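Local coordinates for endoribonuclease MazF3 (Mycobacterium tuberculosis, PDB 5UCT), which acts as the toxin of a type II toxin-antitoxin system, cleaving mRNA and 23S rRNA predominantly within the sequence UUCCU, at residues P3-Q8 / V15-R20; T37-L42 / P57-C62; D49-L54 / Y79-Q84; S61-Q66 / G93-L98. One frame throughout, in Å; residues are numbered along the deposited sequence.

Interaction 1 of 4, residues P3-Q8 / V15-R20; sequences PIHIAQ and VLILTR
I17 lies against P3 and H5, and its side chain can be traced outward through both. I17 CB is 3.8 Å from P3 O and also close to the ring atom P3 CD. At CG1, anti to the backbone carbonyl carbon (chi1 -56°), the branch stays near P3 O and meets two side chains: P3 CG lies 3.8 Å from I17 CG1, the two side chains crossing at about a right angle, and H5 ND1 is 3.3 Å from I17 CG1. That second approach comes at the edge of the imidazole, near the ring plane. I17 CD1 continues past the same nitrogen, 3.5 Å from H5 ND1. Beyond these partners I17 packs on V30 and V32 of the neighbouring strand. Strands 3-8 and 12-17 form the antiparallel hairpin that opens the curled, SH3-like sheet of the PemK/MazF fold, and backbone bonds hold it at P3-I17 and H5-V15. I17 N donates to P3 O at 3.3 Å, almost straight (174°), while V15 N reaches H5 O at 2.9 Å; between them the bond from H5 N to V15 O is weak. On the face of H5 and V15, A7 CB touches both methyls of V15, 3.6 Å from V15 CG2. The opposite face carries I4 and L16, which barely meet: I4 CG1 stays 4.3 Å from L16 CD1, and L16 packs on L88 of helix 85-96.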
loop_
_atom_site.group_PDB
_atom_site.type_symbol
_atom_site.label_atom_id
_atom_site.label_comp_id
_atom_site.label_asym_id
_atom_site.label_seq_id
_atom_site.Cartn_x
_atom_site.Cartn_y
_atom_site.Cartn_z
ATOM N N PRO A 3 7.374 -2.784 13.375
ATOM C CA PRO A 3 8.821 -3.010 13.311
ATOM C C PRO A 3 9.423 -2.540 11.991
ATOM O O PRO A 3 8.727 -2.176 11.043
ATOM C CB PRO A 3 8.943 -4.529 13.462
ATOM C CG PRO A 3 7.690 -5.049 12.860
ATOM C CD PRO A 3 6.615 -4.031 13.165
ATOM N N ILE A 4 10.755 -2.561 11.956
ATOM C CA ILE A 4 11.543 -2.132 10.804
ATOM C C ILE A 4 12.517 -3.253 10.470
ATOM O O ILE A 4 13.486 -3.476 11.208
ATOM C CB ILE A 4 12.303 -0.826 11.074
ATOM C CG1 ILE A 4 11.358 0.268 11.570
ATOM C CG2 ILE A 4 13.048 -0.373 9.826
ATOM C CD1 ILE A 4 12.042 1.607 11.780
ATOM N N HIS A 5 12.279 -3.943 9.361
ATOM C CA HIS A 5 13.145 -5.018 8.898
ATOM C C HIS A 5 13.962 -4.562 7.696
ATOM O O HIS A 5 13.706 -3.517 7.092
ATOM C CB HIS A 5 12.328 -6.260 8.519
ATOM C CG HIS A 5 11.605 -6.888 9.669
ATOM N ND1 HIS A 5 10.354 -6.477 10.075
ATOM C CD2 HIS A 5 11.956 -7.900 10.495
ATOM C CE1 HIS A 5 9.967 -7.207 11.104
ATOM N NE2 HIS A 5 10.921 -8.078 11.380
ATOM N N ILE A 6 14.965 -5.365 7.363
ATOM C CA ILE A 6 15.626 -5.298 6.065
ATOM C C ILE A 6 14.873 -6.219 5.119
ATOM O O ILE A 6 14.501 -7.338 5.493
ATOM C CB ILE A 6 17.111 -5.695 6.174
ATOM C CG1 ILE A 6 17.853 -4.746 7.116
ATOM C CG2 ILE A 6 17.772 -5.698 4.803
ATOM C CD1 ILE A 6 19.321 -5.078 7.300
ATOM N N ALA A 7 14.626 -5.754 3.898
ATOM C CA ALA A 7 13.870 -6.538 2.933
ATOM C C ALA A 7 14.566 -6.510 1.581
ATOM O O ALA A 7 15.290 -5.565 1.254
ATOM C CB ALA A 7 12.432 -6.023 2.790
ATOM N N GLN A 8 14.328 -7.560 0.796
ATOM C CA GLN A 8 14.884 -7.682 -0.549
ATOM C C GLN A 8 13.848 -7.168 -1.543
ATOM O O GLN A 8 12.958 -7.908 -1.969
ATOM C CB GLN A 8 15.276 -9.125 -0.847
ATOM C CG GLN A 8 15.999 -9.303 -2.173
ATOM C CD GLN A 8 17.357 -8.633 -2.183
ATOM O OE1 GLN A 8 18.052 -8.603 -1.169
ATOM N NE2 GLN A 8 17.741 -8.086 -3.330
ATOM N N VAL A 15 12.735 -1.310 5.512
ATOM C CA VAL A 15 11.312 -1.182 5.216
ATOM C C VAL A 15 10.518 -1.052 6.508
ATOM O O VAL A 15 10.939 -1.514 7.574
ATOM C CB VAL A 15 10.786 -2.377 4.389
ATOM C CG1 VAL A 15 11.459 -2.426 3.026
ATOM C CG2 VAL A 15 10.989 -3.681 5.144
ATOM N N LEU A 16 9.355 -0.413 6.401
ATOM C CA LEU A 16 8.394 -0.310 7.492
ATOM C C LEU A 16 7.285 -1.325 7.256
ATOM O O LEU A 16 6.624 -1.289 6.215
ATOM C CB LEU A 16 7.807 1.099 7.579
ATOM C CG LEU A 16 6.814 1.382 8.713
ATOM C CD1 LEU A 16 7.494 1.338 10.076
ATOM C CD2 LEU A 16 6.122 2.720 8.504
ATOM N N ILE A 17 7.082 -2.222 8.215
ATOM C CA ILE A 17 6.041 -3.238 8.087
ATOM C C ILE A 17 4.681 -2.553 8.192
ATOM O O ILE A 17 4.256 -2.159 9.282
ATOM C CB ILE A 17 6.189 -4.337 9.143
ATOM C CG1 ILE A 17 7.579 -4.977 9.064
ATOM C CG2 ILE A 17 5.096 -5.371 8.973
ATOM C CD1 ILE A 17 7.893 -5.641 7.735
ATOM N N LEU A 18 3.992 -2.410 7.058
ATOM C CA LEU A 18 2.672 -1.792 7.071
ATOM C C LEU A 18 1.600 -2.771 7.528
ATOM O O LEU A 18 0.666 -2.379 8.237
ATOM C CB LEU A 18 2.333 -1.239 5.688
ATOM C CG LEU A 18 3.090 0.019 5.277
ATOM C CD1 LEU A 18 2.508 0.582 3.997
ATOM C CD2 LEU A 18 3.046 1.052 6.394
ATOM N N THR A 19 1.714 -4.036 7.124
ATOM C CA THR A 19 0.767 -5.052 7.563
ATOM C C THR A 19 0.710 -5.103 9.084
ATOM O O THR A 19 1.739 -5.023 9.763
ATOM C CB THR A 19 1.161 -6.424 7.008
ATOM O OG1 THR A 19 1.286 -6.348 5.583
ATOM C CG2 THR A 19 0.112 -7.469 7.366
ATOM N N ARG A 20 -0.505 -5.216 9.615
ATOM C CA ARG A 20 -0.696 -5.303 11.056
ATOM C C ARG A 20 0.044 -6.510 11.617
ATOM O O ARG A 20 -0.011 -7.605 11.051
ATOM C CB ARG A 20 -2.190 -5.391 11.374
ATOM C CG ARG A 20 -2.924 -6.504 10.634
ATOM C CD ARG A 20 -4.437 -6.340 10.679
ATOM N NE ARG A 20 -5.120 -7.490 10.084
ATOM C CZ ARG A 20 -5.282 -7.673 8.777
ATOM N NH1 ARG A 20 -4.813 -6.782 7.916
ATOM N NH2 ARG A 20 -5.910 -8.750 8.332
#

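Interaction 2 of 4, residues T37-L42 / P57-C62; sequences TTVRGL and PSVVSC. With SO4 (sulfate ion), chain C.
Two valines make the apolar part of this contact: both methyls of V39 straddle one methyl of V59, with V39 CG1 and V39 CG2 each 3.9 Å from V59 CG1, and the side chains cross at about a right angle. The other methyl, V59 CG2, lies 4.0 Å from the carbonyl T38 O. Nearer the start of the strand, S58 OG lies beside T37, 3.9 Å from T37 CG2; the angle to T37 N is too poor for a hydrogen bond, and the hydroxyl is instead bonded to T36 O. No hydrogen bond links 37-42 with 57-62. In the sheet, strand 58-61 runs between its antiparallel neighbours 29-36 and 45-48, and the loop 37-44 that joins those two passes beside it, touching it through T37, V39 and the carbonyl of T38. Further out, E45 holds the loop's far side by accepting a hydrogen bond from R40 N. T38 OG1, anti to its carbonyl carbon (chi1 -57°), donates to O3 of a sulfate ion, with T38 OG1 3.0 Å from that oxygen. The anion, probably from the crystallisation liquor, is also bonded by T36 OG1.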
loop_
_atom_site.group_PDB
_atom_site.type_symbol
_atom_site.label_atom_id
_atom_site.label_comp_id
_atom_site.label_asym_id
_atom_site.label_seq_id
_atom_site.Cartn_x
_atom_site.Cartn_y
_atom_site.Cartn_z
ATOM N N THR A 37 17.124 7.212 1.757
ATOM C CA THR A 37 17.779 8.413 2.262
ATOM C C THR A 37 17.457 9.639 1.421
ATOM O O THR A 37 17.618 10.767 1.901
ATOM C CB THR A 37 19.295 8.210 2.322
ATOM O OG1 THR A 37 19.802 7.974 1.001
ATOM C CG2 THR A 37 19.640 7.024 3.210
ATOM N N THR A 38 17.005 9.446 0.184
ATOM C CA THR A 38 16.618 10.552 -0.686
ATOM C C THR A 38 15.351 11.194 -0.134
ATOM O O THR A 38 14.243 10.696 -0.347
ATOM C CB THR A 38 16.405 10.060 -2.114
ATOM O OG1 THR A 38 17.593 9.412 -2.583
ATOM C CG2 THR A 38 16.070 11.223 -3.038
ATOM N N VAL A 39 15.511 12.298 0.587
ATOM C CA VAL A 39 14.382 13.057 1.114
ATOM C C VAL A 39 13.905 14.010 0.027
ATOM O O VAL A 39 14.668 14.865 -0.437
ATOM C CB VAL A 39 14.772 13.823 2.387
ATOM C CG1 VAL A 39 13.540 14.429 3.039
ATOM C CG2 VAL A 39 15.508 12.911 3.356
ATOM N N ARG A 40 12.648 13.863 -0.387
ATOM C CA ARG A 40 12.091 14.682 -1.453
ATOM C C ARG A 40 11.153 15.773 -0.960
ATOM O O ARG A 40 10.730 16.609 -1.766
ATOM C CB ARG A 40 11.354 13.798 -2.471
ATOM C CG ARG A 40 12.282 12.935 -3.313
ATOM C CD ARG A 40 11.524 12.128 -4.352
ATOM N NE ARG A 40 12.421 11.598 -5.376
ATOM C CZ ARG A 40 13.086 10.452 -5.268
ATOM N NH1 ARG A 40 12.959 9.705 -4.180
ATOM N NH2 ARG A 40 13.880 10.053 -6.253
ATOM N N GLY A 41 10.827 15.800 0.327
ATOM C CA GLY A 41 9.941 16.828 0.845
ATOM C C GLY A 41 8.491 16.662 0.450
ATOM O O GLY A 41 7.795 17.659 0.220
ATOM N N LEU A 42 8.016 15.428 0.362
ATOM C CA LEU A 42 6.620 15.147 0.070
ATOM C C LEU A 42 5.846 14.963 1.370
ATOM O O LEU A 42 6.399 14.535 2.386
ATOM C CB LEU A 42 6.487 13.895 -0.801
ATOM C CG LEU A 42 7.062 13.992 -2.219
ATOM C CD1 LEU A 42 7.144 12.622 -2.888
ATOM C CD2 LEU A 42 6.233 14.949 -3.063
ATOM N N PRO A 57 20.141 10.112 8.314
ATOM C CA PRO A 57 18.691 10.328 8.383
ATOM C C PRO A 57 17.999 9.879 7.105
ATOM O O PRO A 57 18.553 9.964 6.006
ATOM C CB PRO A 57 18.565 11.845 8.590
ATOM C CG PRO A 57 19.883 12.405 8.175
ATOM C CD PRO A 57 20.886 11.362 8.534
ATOM N N SER A 58 16.769 9.389 7.261
ATOM C CA SER A 58 16.036 8.786 6.156
ATOM C C SER A 58 14.550 9.091 6.322
ATOM O O SER A 58 14.140 9.776 7.263
ATOM C CB SER A 58 16.315 7.281 6.090
ATOM O OG SER A 58 16.048 6.778 4.799
ATOM N N VAL A 59 13.739 8.590 5.387
ATOM C CA VAL A 59 12.303 8.842 5.398
ATOM C C VAL A 59 11.566 7.592 4.941
ATOM O O VAL A 59 12.063 6.824 4.115
ATOM C CB VAL A 59 11.913 10.048 4.513
ATOM C CG1 VAL A 59 12.388 11.354 5.131
ATOM C CG2 VAL A 59 12.474 9.877 3.105
ATOM N N VAL A 60 10.370 7.395 5.489
ATOM C CA VAL A 60 9.478 6.326 5.047
ATOM C C VAL A 60 8.680 6.831 3.851
ATOM O O VAL A 60 7.914 7.793 3.966
ATOM C CB VAL A 60 8.547 5.876 6.181
ATOM C CG1 VAL A 60 7.497 4.906 5.655
ATOM C CG2 VAL A 60 9.348 5.239 7.305
ATOM N N SER A 61 8.860 6.186 2.701
ATOM C CA SER A 61 8.214 6.599 1.453
ATOM C C SER A 61 6.891 5.853 1.317
ATOM O O SER A 61 6.852 4.705 0.869
ATOM C CB SER A 61 9.129 6.330 0.263
ATOM O OG SER A 61 8.448 6.523 -0.964
ATOM N N CYS A 62 5.797 6.514 1.696
ATOM C CA CYS A 62 4.477 5.896 1.664
ATOM C C CYS A 62 3.855 5.879 0.274
ATOM O O CYS A 62 2.779 5.297 0.106
ATOM C CB CYS A 62 3.537 6.612 2.632
ATOM S SG CYS A 62 3.839 6.226 4.372
HETATM S S SO4 C . 16.955 5.911 -4.447
HETATM O O1 SO4 C . 17.679 5.495 -3.251
HETATM O O2 SO4 C . 17.387 5.101 -5.583
HETATM O O3 SO4 C . 17.233 7.317 -4.719
HETATM O O4 SO4 C . 15.522 5.731 -4.237
#

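Interaction 3 of 4, residues D49-L54 / Y79-Q84; sequences DAVNGL and YLLASQ
N52 and Q84 reach toward each other tip to tip, their amide groups nearly coplanar at 29°. The nitrogen of one faces the oxygen of the other: N52 ND2 donates to Q84 OE1 at 3.1 Å, on a lone pair in the carbonyl plane of Q84 and close to the amide plane of N52. The second N-H of the same nitrogen points to the main chain, giving a bond of 3.3 Å from N52 ND2 to Y79 O that is fairly straight (165°), on a lone pair of Y79 O and close to the amide plane of N52. N52 CG stands anti to the carbonyl carbon (chi1 -54°), and the amide oxygen, OD1, faces its own loop, where D49 N gives a hydrogen bond of 2.8 Å to N52 OD1. Q84 has an extended chain beyond CG, and its OE1 also receives a weak bond from L81 N. Beside this polar pair V51 and L81 cross at about a right angle, with V51 CG1 4.1 Å from L81 CD1, on the exposed margin of the contact. The loop between strands 45-48 and 58-61 is thereby pinned to the connection that leads from strand 73-79 into helix 85-96, while L80 and Q84 both pack on V48. Because the buried amide of N52 engages both N-H groups and its oxygen, its rotation is fixed: the nitrogen must face Q84 OE1 and Y79 O, two acceptors, and the oxygen must face D49 N, a donor.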
loop_
_atom_site.group_PDB
_atom_site.type_symbol
_atom_site.label_atom_id
_atom_site.label_comp_id
_atom_site.label_asym_id
_atom_site.label_seq_id
_atom_site.Cartn_x
_atom_site.Cartn_y
_atom_site.Cartn_z
ATOM N N ASP A 49 15.342 8.369 11.665
ATOM C CA ASP A 49 16.750 8.738 11.799
ATOM C C ASP A 49 17.492 7.602 12.496
ATOM O O ASP A 49 17.029 6.457 12.538
ATOM C CB ASP A 49 16.877 10.081 12.535
ATOM C CG ASP A 49 18.116 10.855 12.126
ATOM O OD1 ASP A 49 19.171 10.222 11.905
ATOM O OD2 ASP A 49 18.033 12.097 12.022
ATOM N N ALA A 50 18.669 7.922 13.045
ATOM C CA ALA A 50 19.501 6.920 13.702
ATOM C C ALA A 50 18.845 6.351 14.949
ATOM O O ALA A 50 19.203 5.247 15.376
ATOM C CB ALA A 50 20.862 7.519 14.057
ATOM N N VAL A 51 17.903 7.082 15.548
ATOM C CA VAL A 51 17.144 6.547 16.673
ATOM C C VAL A 51 16.385 5.296 16.251
ATOM O O VAL A 51 16.347 4.297 16.980
ATOM C CB VAL A 51 16.201 7.628 17.234
ATOM C CG1 VAL A 51 15.176 7.014 18.173
ATOM C CG2 VAL A 51 17.003 8.710 17.945
ATOM N N ASN A 52 15.790 5.322 15.057
ATOM C CA ASN A 52 15.023 4.172 14.588
ATOM C C ASN A 52 15.934 2.999 14.243
ATOM O O ASN A 52 15.559 1.839 14.447
ATOM C CB ASN A 52 14.170 4.570 13.383
ATOM C CG ASN A 52 13.295 5.778 13.664
ATOM O OD1 ASN A 52 13.692 6.917 13.423
ATOM N ND2 ASN A 52 12.095 5.534 14.179
ATOM N N GLY A 53 17.129 3.275 13.725
ATOM C CA GLY A 53 18.081 2.218 13.441
ATOM C C GLY A 53 18.854 2.391 12.150
ATOM O O GLY A 53 19.437 1.431 11.638
ATOM N N LEU A 54 18.873 3.607 11.617
ATOM C CA LEU A 54 19.578 3.904 10.380
ATOM C C LEU A 54 20.901 4.604 10.676
ATOM O O LEU A 54 21.159 5.064 11.790
ATOM C CB LEU A 54 18.714 4.774 9.458
ATOM C CG LEU A 54 17.413 4.185 8.900
ATOM C CD1 LEU A 54 17.614 2.738 8.469
ATOM C CD2 LEU A 54 16.256 4.313 9.887
ATOM N N TYR A 79 12.673 -0.071 15.124
ATOM C CA TYR A 79 11.277 0.081 15.498
ATOM C C TYR A 79 10.833 1.486 15.125
ATOM O O TYR A 79 11.632 2.426 15.155
ATOM C CB TYR A 79 11.082 -0.155 17.000
ATOM C CG TYR A 79 9.746 -0.739 17.387
ATOM C CD1 TYR A 79 8.879 -1.242 16.429
ATOM C CD2 TYR A 79 9.349 -0.786 18.716
ATOM C CE1 TYR A 79 7.658 -1.779 16.785
ATOM C CE2 TYR A 79 8.129 -1.319 19.080
ATOM C CZ TYR A 79 7.287 -1.814 18.110
ATOM O OH TYR A 79 6.071 -2.347 18.468
ATOM N N LEU A 80 9.560 1.624 14.766
ATOM C CA LEU A 80 8.955 2.939 14.602
ATOM C C LEU A 80 8.358 3.354 15.939
ATOM O O LEU A 80 7.482 2.663 16.472
ATOM C CB LEU A 80 7.883 2.938 13.512
ATOM C CG LEU A 80 7.292 4.319 13.204
ATOM C CD1 LEU A 80 8.264 5.160 12.382
ATOM C CD2 LEU A 80 5.943 4.214 12.507
ATOM N N LEU A 81 8.841 4.469 16.482
ATOM C CA LEU A 81 8.375 4.929 17.783
ATOM C C LEU A 81 6.875 5.190 17.748
ATOM O O LEU A 81 6.333 5.663 16.746
ATOM C CB LEU A 81 9.125 6.196 18.203
ATOM C CG LEU A 81 10.478 6.042 18.909
ATOM C CD1 LEU A 81 11.477 5.252 18.073
ATOM C CD2 LEU A 81 11.043 7.410 19.259
ATOM N N ALA A 82 6.201 4.863 18.853
ATOM C CA ALA A 82 4.752 5.018 18.919
ATOM C C ALA A 82 4.318 6.470 18.775
ATOM O O ALA A 82 3.167 6.726 18.407
ATOM C CB ALA A 82 4.222 4.441 20.232
ATOM N N SER A 83 5.208 7.424 19.059
ATOM C CA SER A 83 4.885 8.830 18.852
ATOM C C SER A 83 4.809 9.191 17.375
ATOM O O SER A 83 4.212 10.217 17.030
ATOM C CB SER A 83 5.913 9.716 19.559
ATOM O OG SER A 83 7.228 9.421 19.119
ATOM N N GLN A 84 5.399 8.380 16.498
ATOM C CA GLN A 84 5.338 8.605 15.060
ATOM C C GLN A 84 4.113 7.977 14.411
ATOM O O GLN A 84 3.858 8.234 13.228
ATOM C CB GLN A 84 6.605 8.063 14.387
ATOM C CG GLN A 84 7.882 8.779 14.795
ATOM C CD GLN A 84 9.127 8.081 14.289
ATOM O OE1 GLN A 84 9.478 6.999 14.759
ATOM N NE2 GLN A 84 9.799 8.695 13.323
#

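Interaction 4 of 4, residues S61-Q66 / G93-L98; sequences SCDNTQ and GNAFDL
A95 presents its methyl group to the turn at C62 and D63, and this is the closer part of the contact: A95 CB lies 3.8 Å from D63 OD1 and 4.1 Å from C62 O. The contact with the methyl is van der Waals only; D63 OD2 is hydrogen-bonded to T44 OG1, and the side chain of C62 packs on L88, A91 and I92 of the same helix. The turn itself is braced by the S61 hydroxyl: S61 OG donates to OD1 of N64, three residues further on, at 2.8 Å, tilted 29° from the carbonyl plane. Helix 85-96 lays its C-terminal end, at A95 and F96, against the connection between strands 58-61 and 66-69, joining the helix to the curled sheet of the MazF fold. After it, D97 takes a positive phi, and L98 N bonds back to G93 O. The contact thins out toward F96. F96 CZ, at the ring tip, comes within 4.3 Å of T65 OG1, which lies at the ring edge and near its plane, and is 4.4 Å from C62 O. No hydrogen bond crosses between 61-66 and 93-98. The second subunit reaches both parts: its R20 donates to A95 O and makes a long, weak ion pair with D63, while its T31 packs on F96 and its T65 on T65.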
loop_
_atom_site.group_PDB
_atom_site.type_symbol
_atom_site.label_atom_id
_atom_site.label_comp_id
_atom_site.label_asym_id
_atom_site.label_seq_id
_atom_site.Cartn_x
_atom_site.Cartn_y
_atom_site.Cartn_z
ATOM N N SER A 61 8.860 6.186 2.701
ATOM C CA SER A 61 8.214 6.599 1.453
ATOM C C SER A 61 6.891 5.853 1.317
ATOM O O SER A 61 6.852 4.705 0.869
ATOM C CB SER A 61 9.129 6.330 0.263
ATOM O OG SER A 61 8.448 6.523 -0.964
ATOM N N CYS A 62 5.797 6.514 1.696
ATOM C CA CYS A 62 4.477 5.896 1.664
ATOM C C CYS A 62 3.855 5.879 0.274
ATOM O O CYS A 62 2.779 5.297 0.106
ATOM C CB CYS A 62 3.537 6.612 2.632
ATOM S SG CYS A 62 3.839 6.226 4.372
ATOM N N ASP A 63 4.482 6.508 -0.718
ATOM C CA ASP A 63 3.983 6.427 -2.084
ATOM C C ASP A 63 4.496 5.203 -2.827
ATOM O O ASP A 63 4.066 4.963 -3.961
ATOM C CB ASP A 63 4.363 7.689 -2.860
ATOM C CG ASP A 63 3.320 8.776 -2.744
ATOM O OD1 ASP A 63 2.122 8.460 -2.876
ATOM O OD2 ASP A 63 3.701 9.944 -2.518
ATOM N N ASN A 64 5.389 4.427 -2.218
ATOM C CA ASN A 64 6.012 3.277 -2.860
ATOM C C ASN A 64 5.816 2.005 -2.048
ATOM O O ASN A 64 6.696 1.147 -1.993
ATOM C CB ASN A 64 7.501 3.526 -3.094
ATOM C CG ASN A 64 7.761 4.719 -3.987
ATOM O OD1 ASN A 64 8.448 5.661 -3.596
ATOM N ND2 ASN A 64 7.224 4.679 -5.200
ATOM N N THR A 65 4.663 1.863 -1.403
ATOM C CA THR A 65 4.408 0.667 -0.611
ATOM C C THR A 65 4.319 -0.562 -1.511
ATOM O O THR A 65 3.843 -0.495 -2.649
ATOM C CB THR A 65 3.116 0.815 0.192
ATOM O OG1 THR A 65 1.998 0.632 -0.686
ATOM C CG2 THR A 65 3.039 2.199 0.827
ATOM N N GLN A 66 4.791 -1.693 -0.992
ATOM C CA GLN A 66 4.831 -2.934 -1.751
ATOM C C GLN A 66 4.433 -4.090 -0.848
ATOM O O GLN A 66 4.678 -4.067 0.361
ATOM C CB GLN A 66 6.228 -3.194 -2.336
ATOM C CG GLN A 66 6.756 -2.086 -3.246
ATOM C CD GLN A 66 6.278 -2.221 -4.677
ATOM O OE1 GLN A 66 5.558 -3.156 -5.014
ATOM N NE2 GLN A 66 6.690 -1.290 -5.530
ATOM N N GLY A 93 -3.068 8.398 4.532
ATOM C CA GLY A 93 -4.335 9.005 4.155
ATOM C C GLY A 93 -4.198 10.012 3.029
ATOM O O GLY A 93 -5.024 10.048 2.114
ATOM N N ASN A 94 -3.158 10.849 3.081
ATOM C CA ASN A 94 -2.932 11.792 1.992
ATOM C C ASN A 94 -2.396 11.088 0.755
ATOM O O ASN A 94 -2.703 11.497 -0.370
ATOM C CB ASN A 94 -1.968 12.897 2.420
ATOM C CG ASN A 94 -2.415 13.605 3.676
ATOM O OD1 ASN A 94 -3.592 13.910 3.838
ATOM N ND2 ASN A 94 -1.475 13.868 4.580
ATOM N N ALA A 95 -1.605 10.028 0.939
ATOM C CA ALA A 95 -1.044 9.314 -0.202
ATOM C C ALA A 95 -2.132 8.693 -1.067
ATOM O O ALA A 95 -1.982 8.620 -2.291
ATOM C CB ALA A 95 -0.071 8.235 0.271
ATOM N N PHE A 96 -3.230 8.251 -0.458
ATOM C CA PHE A 96 -4.304 7.581 -1.180
ATOM C C PHE A 96 -5.602 8.378 -1.207
ATOM O O PHE A 96 -6.581 7.912 -1.802
ATOM C CB PHE A 96 -4.559 6.194 -0.572
ATOM C CG PHE A 96 -3.362 5.278 -0.611
ATOM C CD1 PHE A 96 -2.405 5.403 -1.605
ATOM C CD2 PHE A 96 -3.195 4.293 0.348
ATOM C CE1 PHE A 96 -1.306 4.564 -1.639
ATOM C CE2 PHE A 96 -2.100 3.452 0.317
ATOM C CZ PHE A 96 -1.154 3.586 -0.676
ATOM N N ASP A 97 -5.635 9.566 -0.595
ATOM C CA ASP A 97 -6.846 10.382 -0.470
ATOM C C ASP A 97 -7.971 9.582 0.198
ATOM O O ASP A 97 -8.955 9.177 -0.422
ATOM C CB ASP A 97 -7.289 10.939 -1.829
ATOM C CG ASP A 97 -6.490 12.160 -2.248
ATOM O OD1 ASP A 97 -5.531 12.523 -1.534
ATOM O OD2 ASP A 97 -6.822 12.755 -3.293
ATOM N N LEU A 98 -7.784 9.368 1.496
ATOM C CA LEU A 98 -8.735 8.652 2.329
ATOM C C LEU A 98 -9.299 9.596 3.383
ATOM O O LEU A 98 -8.635 10.547 3.806
ATOM C CB LEU A 98 -8.074 7.443 3.001
ATOM C CG LEU A 98 -7.407 6.447 2.050
ATOM C CD1 LEU A 98 -6.558 5.450 2.822
ATOM C CD2 LEU A 98 -8.453 5.727 1.210
#

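From the N terminus, interaction 1 closes the short hairpin of strands 3-8 and 12-17 before any other contact opens. Interaction 2 then closes the loop from 37-42 to 57-62. Interaction 3 opens inside that loop, at 49-54, and closes beyond it at 79-84, so the two cross; P57 touches D49 where they meet. Interaction 4 begins on S61 and C62, where interaction 2 ends, and crosses interaction 3 in turn, closing at 93-98. Segment 15-20 connects with all three: L16 packs on V60 and L80, and L18 on T65. Together they tie the sheet, its connecting loops and the C-terminal helix, and interactions 1 and 4 both reach the second subunit.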